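Local coordinates for protein putative NAD dependent dehydrogenase (Micromonospora echinospora, PDB 6NOR) that binds NAD and probably acts as an NAD-dependent oxidoreductase in the biosynthesis of gentamicin, at residues F151-A154 / H155-A159. Residues are numbered along the deposited sequence; the frame is centred on the assembly and turned at random.
Sequences FVRA and HELAA
The amide N of His155 gives a hydrogen bond of 2.7 Å to the carbonyl O of Phe151. The same pattern repeats one residue further on, where Glu156 N reaches Val152 O at 3.0 Å. Leu157 N to Arg153 O is longer, at 3.2 Å, and Ala158 N to Ala154 O is 2.9 Å. These i to i+4 bonds are those of an alpha-helix.

Arg153 and Glu156, three residues apart, form a salt bridge whose hydrogen bond is weak, on the face of the helix turned to the second subunit. NH1 of Arg153 lies 3.3 Å from OE2 of Glu156, and the N-H points there at only 137°. The guanidinium and carboxylate planes are 43° apart, so the two groups do not pair flat. The Arg153 chain leaves the backbone with CG anti to N, then bends at chi2 (57°), which swings its end along the helix toward Glu156. Glu156 runs out extended to meet it. CD2 of Leu157 comes within 3.6 Å of NH1 of Arg153.

These residues fall in the range matched to the GFO/IDH/MocA C-terminal family, and the helix packs on the mixed beta-sheet. Ala154 and Leu157 rest on Val272 of strand 270-275, at the edge of the sheet within this chain. Phe151 reaches the strands 260-267 and 270-275, and also Leu205 and Trp208 of the helix 199-209. The ring of His155 stacks on Trp208, while CB of His155 sits 3.3 Å from O of Phe151.

The strongest polar partner of Arg153 is Glu304 O of the second subunit, which accepts from NE; NH2 bonds to Ala292 O of the same subunit. Trp305 of that subunit packs on Arg153, and its Pro303 on Leu157.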
loop_
_atom_site.group_PDB
_atom_site.type_symbol
_atom_site.label_atom_id
_atom_site.label_comp_id
_atom_site.label_asym_id
_atom_site.label_seq_id
_atom_site.Cartn_x
_atom_site.Cartn_y
_atom_site.Cartn_z
ATOM N N PHE A 151 -11.570 13.716 -1.769
ATOM C CA PHE A 151 -11.032 14.829 -1.000
ATOM C C PHE A 151 -12.097 15.478 -0.122
ATOM O O PHE A 151 -11.801 15.943 0.953
ATOM C CB PHE A 151 -10.408 15.868 -1.936
ATOM C CG PHE A 151 -9.090 15.442 -2.531
ATOM C CD1 PHE A 151 -8.396 14.361 -2.028
ATOM C CD2 PHE A 151 -8.565 16.104 -3.607
ATOM C CE1 PHE A 151 -7.182 13.964 -2.587
ATOM C CE2 PHE A 151 -7.359 15.722 -4.167
ATOM C CZ PHE A 151 -6.667 14.649 -3.657
ATOM N N VAL A 152 -13.340 15.491 -0.576
ATOM C CA VAL A 152 -14.440 15.983 0.225
ATOM C C VAL A 152 -14.594 15.145 1.485
ATOM O O VAL A 152 -14.675 15.672 2.589
ATOM C CB VAL A 152 -15.756 15.978 -0.578
ATOM C CG1 VAL A 152 -16.923 16.232 0.322
ATOM C CG2 VAL A 152 -15.698 17.027 -1.678
ATOM N N ARG A 153 -14.602 13.830 1.310
ATOM C CA ARG A 153 -14.542 12.908 2.432
ATOM C C ARG A 153 -13.385 13.193 3.374
ATOM O O ARG A 153 -13.567 13.248 4.573
ATOM C CB ARG A 153 -14.434 11.476 1.930
ATOM C CG ARG A 153 -14.361 10.468 3.044
ATOM C CD ARG A 153 -15.565 10.587 3.961
ATOM N NE ARG A 153 -15.821 9.348 4.665
ATOM C CZ ARG A 153 -16.308 9.269 5.895
ATOM N NH1 ARG A 153 -16.581 10.370 6.570
ATOM N NH2 ARG A 153 -16.518 8.085 6.450
ATOM N N ALA A 154 -12.192 13.378 2.832
ATOM C CA ALA A 154 -11.028 13.635 3.665
ATOM C C ALA A 154 -11.134 14.995 4.375
ATOM O O ALA A 154 -10.696 15.155 5.519
ATOM C CB ALA A 154 -9.759 13.569 2.831
ATOM N N HIS A 155 -11.707 15.971 3.682
ATOM C CA HIS A 155 -11.946 17.280 4.267
ATOM C C HIS A 155 -12.867 17.186 5.484
ATOM O O HIS A 155 -12.642 17.839 6.492
ATOM C CB HIS A 155 -12.533 18.220 3.211
ATOM C CG HIS A 155 -13.072 19.495 3.770
ATOM N ND1 HIS A 155 -12.299 20.623 3.945
ATOM C CD2 HIS A 155 -14.314 19.818 4.204
ATOM C CE1 HIS A 155 -13.041 21.590 4.453
ATOM N NE2 HIS A 155 -14.268 21.130 4.620
ATOM N N GLU A 156 -13.896 16.356 5.382
ATOM C CA GLU A 156 -14.833 16.120 6.482
ATOM C C GLU A 156 -14.159 15.519 7.726
ATOM O O GLU A 156 -14.440 15.942 8.845
ATOM C CB GLU A 156 -15.968 15.208 6.007
ATOM C CG GLU A 156 -16.970 14.828 7.072
ATOM C CD GLU A 156 -17.897 13.703 6.626
ATOM O OE1 GLU A 156 -18.765 13.291 7.428
ATOM O OE2 GLU A 156 -17.756 13.228 5.477
ATOM N N LEU A 157 -13.263 14.548 7.536
ATOM C CA LEU A 157 -12.508 13.978 8.667
ATOM C C LEU A 157 -11.487 14.949 9.203
ATOM O O LEU A 157 -11.182 14.930 10.379
ATOM C CB LEU A 157 -11.783 12.673 8.281
ATOM C CG LEU A 157 -12.692 11.608 7.669
ATOM C CD1 LEU A 157 -11.931 10.395 7.262
ATOM C CD2 LEU A 157 -13.785 11.247 8.630
ATOM N N ALA A 158 -10.926 15.780 8.332
ATOM C CA ALA A 158 -9.928 16.742 8.785
ATOM C C ALA A 158 -10.570 17.853 9.614
ATOM O O ALA A 158 -9.883 18.673 10.214
ATOM C CB ALA A 158 -9.167 17.334 7.595
ATOM N N ALA A 159 -11.892 17.877 9.651
ATOM C CA ALA A 159 -12.582 18.928 10.365
ATOM C C ALA A 159 -13.082 18.412 11.710
ATOM O O ALA A 159 -13.728 19.126 12.456
ATOM C CB ALA A 159 -13.733 19.480 9.512
#